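Local coordinates for protein hydroquinone dioxygenase small subunit (Pseudomonas sp., PDB 4ZXA) that forms, with a large subunit, the hydroquinone 1,2-dioxygenase PnpCD, a two-subunit enzyme of the hydroquinone pathway and of a structural class of iron(II)-dependent dioxygenases, at residues Pro49-Val54 against Val159-Glu164; Gly88-Glu93 against Tyr138-Ser143. All coordinates share one frame; numbering follows the deposited sequence.

Overall arrangement
Both contacts are strand pairings in a small subunit of the cupin family, one in each of its two beta sheets. In interaction 1, 158-159 pairs in parallel with strand 52-58 as the outermost strand of the mixed sheet within the chain, which then enters helix 162-165, where it meets the large subunit. Interaction 2 joins two inner strands, 89-97 and 136-142, of the antiparallel sheet. Each is partly buried. Interaction 1 relies on two backbone bonds, valine and tryptophan packing and a water; interaction 2 has four backbone bonds, an apolar face and a charged face. Their centres lie about 20 Å apart, yet Y50, next to the first pairing, packs on F140 and A142 of the second.

Interaction 1. Residues Pro49-Val54 against Val159-Glu164; sequences PYEKVV and VEKWAE
Two backbone hydrogen bonds join V159 to K52 and V54. V159 N donates to K52 O at 2.8 Å, almost straight at 174°, and V159 O accepts from V54 N at 2.9 Å. Both bonds of V159 thus run to the residues flanking V53, the pattern of a parallel bridge, and V53 CA approaches V159 O as a weaker CH...O contact.

Past V159 a water bridges the segments, accepting from K161 N and donating to V54 O at 2.8 Å. It sits over the centre of the W162 indole, 3.3 Å above the plane, and V54 O lies above the same face nearer the rim.

In the mixed sheet of this cupin subunit, 158-159 forms the outermost strand within the chain, and K161 is the N-cap residue of the short helix 162-165 that follows.

Apolar contacts complete the join. V54 CG1, anti to its backbone N (chi1 -179°), reaches the benzo part of the indole, 3.6 Å from W162 CZ2. The ring also packs on L57 and on I337 of the large subunit. An alanine in place of W162 would probably open a gap between V54 and the large subunit and leave E160 OE2 without its indole donor. V159 lies across the extended side chain of E51, its CG2 3.8 Å from E51 CG.

Of the polar side chains, E160 OE2 accepts from W162 NE1 at 3.0 Å, in the indole plane but tilted out of the carboxylate plane on its anti side, while E160 OE1 forms a salt bridge with K154.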
loop_
_atom_site.group_PDB
_atom_site.type_symbol
_atom_site.label_atom_id
_atom_site.label_comp_id
_atom_site.label_asym_id
_atom_site.label_seq_id
_atom_site.Cartn_x
_atom_site.Cartn_y
_atom_site.Cartn_z
ATOM N N PRO A 49 -35.076 -22.861 -24.154
ATOM C CA PRO A 49 -35.114 -21.527 -24.751
ATOM C C PRO A 49 -36.075 -20.608 -24.024
ATOM O O PRO A 49 -37.244 -20.956 -23.845
ATOM C CB PRO A 49 -35.590 -21.808 -26.176
ATOM C CG PRO A 49 -34.997 -23.150 -26.470
ATOM C CD PRO A 49 -35.156 -23.920 -25.173
ATOM N N TYR A 50 -35.560 -19.464 -23.576
ATOM C CA TYR A 50 -36.367 -18.395 -22.986
ATOM C C TYR A 50 -36.959 -18.694 -21.615
ATOM O O TYR A 50 -37.837 -17.986 -21.140
ATOM C CB TYR A 50 -37.441 -17.929 -23.968
ATOM C CG TYR A 50 -36.843 -17.339 -25.222
ATOM C CD1 TYR A 50 -36.171 -16.112 -25.187
ATOM C CD2 TYR A 50 -36.929 -18.012 -26.439
ATOM C CE1 TYR A 50 -35.618 -15.567 -26.333
ATOM C CE2 TYR A 50 -36.378 -17.471 -27.593
ATOM C CZ TYR A 50 -35.721 -16.249 -27.539
ATOM O OH TYR A 50 -35.172 -15.715 -28.691
ATOM N N GLU A 51 -36.470 -19.752 -20.984
ATOM C CA GLU A 51 -36.761 -19.990 -19.585
ATOM C C GLU A 51 -36.084 -18.849 -18.803
ATOM O O GLU A 51 -34.864 -18.680 -18.866
ATOM C CB GLU A 51 -36.172 -21.334 -19.168
ATOM C CG GLU A 51 -36.747 -21.923 -17.909
ATOM C CD GLU A 51 -35.949 -23.128 -17.449
ATOM O OE1 GLU A 51 -35.158 -23.664 -18.263
ATOM O OE2 GLU A 51 -36.093 -23.535 -16.273
ATOM N N LYS A 52 -36.873 -18.060 -18.084
ATOM C CA LYS A 52 -36.343 -16.925 -17.332
ATOM C C LYS A 52 -35.692 -17.365 -16.006
ATOM O O LYS A 52 -36.345 -17.432 -14.976
ATOM C CB LYS A 52 -37.455 -15.889 -17.123
ATOM C CG LYS A 52 -38.118 -15.429 -18.450
ATOM C CD LYS A 52 -39.372 -14.552 -18.207
ATOM C CE LYS A 52 -39.070 -13.059 -18.327
ATOM N NZ LYS A 52 -38.862 -12.628 -19.781
ATOM N N VAL A 53 -34.401 -17.681 -16.035
ATOM C CA VAL A 53 -33.772 -18.280 -14.862
ATOM C C VAL A 53 -33.226 -17.180 -13.982
ATOM O O VAL A 53 -32.361 -16.400 -14.409
ATOM C CB VAL A 53 -32.609 -19.272 -15.211
ATOM C CG1 VAL A 53 -31.961 -19.800 -13.928
ATOM C CG2 VAL A 53 -33.104 -20.440 -16.085
ATOM N N VAL A 54 -33.747 -17.104 -12.763
ATOM C CA VAL A 54 -33.257 -16.140 -11.799
ATOM C C VAL A 54 -31.828 -16.493 -11.387
ATOM O O VAL A 54 -31.570 -17.598 -10.898
ATOM C CB VAL A 54 -34.145 -16.099 -10.551
ATOM C CG1 VAL A 54 -33.626 -15.055 -9.557
ATOM C CG2 VAL A 54 -35.610 -15.840 -10.946
ATOM N N VAL A 159 -38.011 -18.524 -12.977
ATOM C CA VAL A 159 -37.695 -19.838 -12.458
ATOM C C VAL A 159 -36.522 -19.747 -11.495
ATOM O O VAL A 159 -35.471 -19.196 -11.829
ATOM C CB VAL A 159 -37.388 -20.837 -13.596
ATOM C CG1 VAL A 159 -37.296 -22.266 -13.046
ATOM C CG2 VAL A 159 -38.461 -20.738 -14.672
ATOM N N GLU A 160 -36.712 -20.280 -10.295
ATOM C CA GLU A 160 -35.621 -20.390 -9.351
ATOM C C GLU A 160 -35.131 -21.828 -9.290
ATOM O O GLU A 160 -35.924 -22.767 -9.151
ATOM C CB GLU A 160 -36.054 -19.927 -7.962
ATOM C CG GLU A 160 -36.288 -18.429 -7.848
ATOM C CD GLU A 160 -36.788 -18.039 -6.465
ATOM O OE1 GLU A 160 -38.004 -18.164 -6.217
ATOM O OE2 GLU A 160 -35.969 -17.635 -5.617
ATOM N N LYS A 161 -33.821 -22.003 -9.405
ATOM C CA LYS A 161 -33.231 -23.323 -9.262
ATOM C C LYS A 161 -31.814 -23.184 -8.749
ATOM O O LYS A 161 -30.859 -23.681 -9.363
ATOM C CB LYS A 161 -33.276 -24.102 -10.583
ATOM C CG LYS A 161 -32.893 -23.322 -11.852
ATOM C CD LYS A 161 -32.205 -24.253 -12.846
ATOM C CE LYS A 161 -32.634 -24.005 -14.294
ATOM N NZ LYS A 161 -31.715 -24.723 -15.269
ATOM N N TRP A 162 -31.694 -22.498 -7.616
ATOM C CA TRP A 162 -30.396 -22.165 -7.046
ATOM C C TRP A 162 -29.498 -23.391 -6.879
ATOM O O TRP A 162 -28.339 -23.381 -7.284
ATOM C CB TRP A 162 -30.565 -21.399 -5.715
ATOM C CG TRP A 162 -31.436 -20.179 -5.866
ATOM C CD1 TRP A 162 -32.760 -20.084 -5.577
ATOM C CD2 TRP A 162 -31.040 -18.889 -6.367
ATOM N NE1 TRP A 162 -33.223 -18.823 -5.871
ATOM C CE2 TRP A 162 -32.189 -18.069 -6.358
ATOM C CE3 TRP A 162 -29.826 -18.353 -6.831
ATOM C CZ2 TRP A 162 -32.165 -16.738 -6.783
ATOM C CZ3 TRP A 162 -29.803 -17.034 -7.256
ATOM C CH2 TRP A 162 -30.970 -16.239 -7.230
ATOM N N ALA A 163 -30.028 -24.452 -6.293
ATOM C CA ALA A 163 -29.203 -25.621 -6.002
ATOM C C ALA A 163 -28.605 -26.200 -7.281
ATOM O O ALA A 163 -27.534 -26.803 -7.260
ATOM C CB ALA A 163 -30.002 -26.675 -5.237
ATOM N N GLU A 164 -29.284 -25.977 -8.397
ATOM C CA GLU A 164 -28.811 -26.467 -9.681
ATOM C C GLU A 164 -27.703 -25.606 -10.275
ATOM O O GLU A 164 -26.808 -26.128 -10.947
ATOM C CB GLU A 164 -29.950 -26.510 -10.688
ATOM C CG GLU A 164 -30.943 -27.630 -10.518
ATOM C CD GLU A 164 -31.939 -27.647 -11.670
ATOM O OE1 GLU A 164 -31.485 -27.715 -12.841
ATOM O OE2 GLU A 164 -33.161 -27.561 -11.413
HETATM O O HOH W 1 -32.268 -19.804 -9.286
#

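Interaction 2. Residues Gly88-Glu93 against Tyr138-Ser143; sequences GEVRVE and YRFEAS
E93 OE1 is gripped by two nitrogens of R139: NH2 donates to it at 2.6 Å in a salt bridge, and NE adds a weak bond at 3.3 Å. OE1 receives NH2 on its syn lone pair and lies near the guanidinium plane, but the two flat groups are steeply inclined, 76° apart. R139 gets there by a bend at chi3 (65°) that brings its NE round to E93.

E93 and R139, like R91 and E141, form hydrogen-bonded pairs of the antiparallel sheet, each closed by two backbone bonds; R91 N to E141 O is the straightest, at 173°. R91 and E141 run side by side with their CB atoms 3.5 Å apart.

On the face opposite R91, E93, R139 and E141 the contact is apolar. V92 CG2 meets the edge of the F140 ring, 3.7 Å from CD1, and V90 CG1 approaches it obliquely. I148 of the facing sheet packs on V90 and F140, as expected where the two sheets of a cupin jelly-roll barrel face each other.

E93 OE2 and E141 OE2 lie 2.8 Å apart in nearly coplanar carboxylates, and E141 OE2 also accepts from Q71. So close an approach suggests that one of the two acids is protonated, its ionisation probably shifted by the other's charge.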
loop_
_atom_site.group_PDB
_atom_site.type_symbol
_atom_site.label_atom_id
_atom_site.label_comp_id
_atom_site.label_asym_id
_atom_site.label_seq_id
_atom_site.Cartn_x
_atom_site.Cartn_y
_atom_site.Cartn_z
ATOM N N GLY A 88 -24.408 -13.678 -28.894
ATOM C CA GLY A 88 -25.297 -13.955 -30.000
ATOM C C GLY A 88 -25.939 -12.684 -30.502
ATOM O O GLY A 88 -25.403 -11.587 -30.321
ATOM N N GLU A 89 -27.100 -12.826 -31.124
ATOM C CA GLU A 89 -27.765 -11.684 -31.716
ATOM C C GLU A 89 -29.276 -11.849 -31.641
ATOM O O GLU A 89 -29.849 -12.794 -32.179
ATOM C CB GLU A 89 -27.289 -11.523 -33.157
ATOM C CG GLU A 89 -27.860 -10.337 -33.894
ATOM C CD GLU A 89 -27.119 -10.076 -35.200
ATOM O OE1 GLU A 89 -27.665 -9.332 -36.053
ATOM O OE2 GLU A 89 -25.991 -10.617 -35.367
ATOM N N VAL A 90 -29.931 -10.940 -30.940
ATOM C CA VAL A 90 -31.365 -11.065 -30.773
ATOM C C VAL A 90 -32.080 -9.922 -31.459
ATOM O O VAL A 90 -31.638 -8.777 -31.403
ATOM C CB VAL A 90 -31.757 -11.111 -29.293
ATOM C CG1 VAL A 90 -33.258 -11.250 -29.146
ATOM C CG2 VAL A 90 -31.048 -12.257 -28.594
ATOM N N ARG A 91 -33.167 -10.255 -32.136
ATOM C CA ARG A 91 -34.084 -9.270 -32.677
ATOM C C ARG A 91 -35.229 -9.143 -31.674
ATOM O O ARG A 91 -35.747 -10.148 -31.185
ATOM C CB ARG A 91 -34.598 -9.751 -34.036
ATOM C CG ARG A 91 -35.764 -8.963 -34.613
ATOM C CD ARG A 91 -36.125 -9.467 -36.010
ATOM N NE ARG A 91 -37.148 -8.633 -36.624
ATOM C CZ ARG A 91 -38.452 -8.820 -36.437
ATOM N NH1 ARG A 91 -38.859 -9.820 -35.666
ATOM N NH2 ARG A 91 -39.346 -8.020 -37.016
ATOM N N VAL A 92 -35.614 -7.916 -31.350
ATOM C CA VAL A 92 -36.688 -7.698 -30.386
ATOM C C VAL A 92 -37.833 -6.938 -31.060
ATOM O O VAL A 92 -37.642 -5.801 -31.504
ATOM C CB VAL A 92 -36.180 -6.930 -29.115
ATOM C CG1 VAL A 92 -37.268 -6.847 -28.045
ATOM C CG2 VAL A 92 -34.923 -7.590 -28.540
ATOM N N GLU A 93 -39.006 -7.572 -31.142
ATOM C CA GLU A 93 -40.193 -6.960 -31.748
ATOM C C GLU A 93 -41.044 -6.265 -30.695
ATOM O O GLU A 93 -41.274 -6.824 -29.622
ATOM C CB GLU A 93 -41.075 -8.016 -32.403
ATOM C CG GLU A 93 -40.560 -8.608 -33.691
ATOM C CD GLU A 93 -41.262 -9.921 -34.037
ATOM O OE1 GLU A 93 -42.512 -9.937 -34.131
ATOM O OE2 GLU A 93 -40.558 -10.940 -34.198
ATOM N N TYR A 138 -43.377 -7.475 -26.109
ATOM C CA TYR A 138 -42.104 -7.604 -26.798
ATOM C C TYR A 138 -41.772 -9.065 -27.028
ATOM O O TYR A 138 -42.130 -9.921 -26.222
ATOM C CB TYR A 138 -40.989 -6.876 -26.025
ATOM C CG TYR A 138 -40.789 -7.372 -24.617
ATOM C CD1 TYR A 138 -41.506 -6.829 -23.565
ATOM C CD2 TYR A 138 -39.880 -8.388 -24.341
ATOM C CE1 TYR A 138 -41.325 -7.282 -22.263
ATOM C CE2 TYR A 138 -39.683 -8.850 -23.041
ATOM C CZ TYR A 138 -40.407 -8.295 -22.000
ATOM O OH TYR A 138 -40.234 -8.752 -20.698
ATOM N N ARG A 139 -41.105 -9.347 -28.142
ATOM C CA ARG A 139 -40.805 -10.722 -28.544
ATOM C C ARG A 139 -39.358 -10.835 -29.020
ATOM O O ARG A 139 -38.852 -9.943 -29.703
ATOM C CB ARG A 139 -41.775 -11.164 -29.649
ATOM C CG ARG A 139 -41.740 -12.655 -29.987
ATOM C CD ARG A 139 -42.968 -13.087 -30.784
ATOM N NE ARG A 139 -43.021 -12.466 -32.109
ATOM C CZ ARG A 139 -43.848 -12.850 -33.085
ATOM N NH1 ARG A 139 -44.697 -13.856 -32.888
ATOM N NH2 ARG A 139 -43.829 -12.231 -34.260
ATOM N N PHE A 140 -38.703 -11.928 -28.637
ATOM C CA PHE A 140 -37.302 -12.176 -28.965
ATOM C C PHE A 140 -37.138 -13.135 -30.158
ATOM O O PHE A 140 -37.758 -14.206 -30.196
ATOM C CB PHE A 140 -36.592 -12.782 -27.753
ATOM C CG PHE A 140 -36.491 -11.859 -26.558
ATOM C CD1 PHE A 140 -36.014 -10.566 -26.688
ATOM C CD2 PHE A 140 -36.860 -12.300 -25.295
ATOM C CE1 PHE A 140 -35.912 -9.734 -25.584
ATOM C CE2 PHE A 140 -36.765 -11.470 -24.189
ATOM C CZ PHE A 140 -36.291 -10.192 -24.333
ATOM N N GLU A 141 -36.287 -12.751 -31.111
ATOM C CA GLU A 141 -35.945 -13.570 -32.281
ATOM C C GLU A 141 -34.457 -13.897 -32.304
ATOM O O GLU A 141 -33.632 -12.991 -32.338
ATOM C CB GLU A 141 -36.233 -12.800 -33.567
ATOM C CG GLU A 141 -37.682 -12.487 -33.821
ATOM C CD GLU A 141 -38.488 -13.728 -34.126
ATOM O OE1 GLU A 141 -37.887 -14.832 -34.213
ATOM O OE2 GLU A 141 -39.724 -13.588 -34.268
ATOM N N ALA A 142 -34.107 -15.175 -32.345
ATOM C CA ALA A 142 -32.700 -15.560 -32.355
ATOM C C ALA A 142 -32.416 -16.700 -33.336
ATOM O O ALA A 142 -32.882 -17.827 -33.140
ATOM C CB ALA A 142 -32.247 -15.941 -30.948
ATOM N N SER A 143 -31.641 -16.406 -34.378
ATOM C CA SER A 143 -31.275 -17.409 -35.379
ATOM C C SER A 143 -30.283 -18.393 -34.791
ATOM O O SER A 143 -30.338 -19.595 -35.073
ATOM C CB SER A 143 -30.653 -16.752 -36.614
ATOM O OG SER A 143 -31.506 -15.756 -37.140
#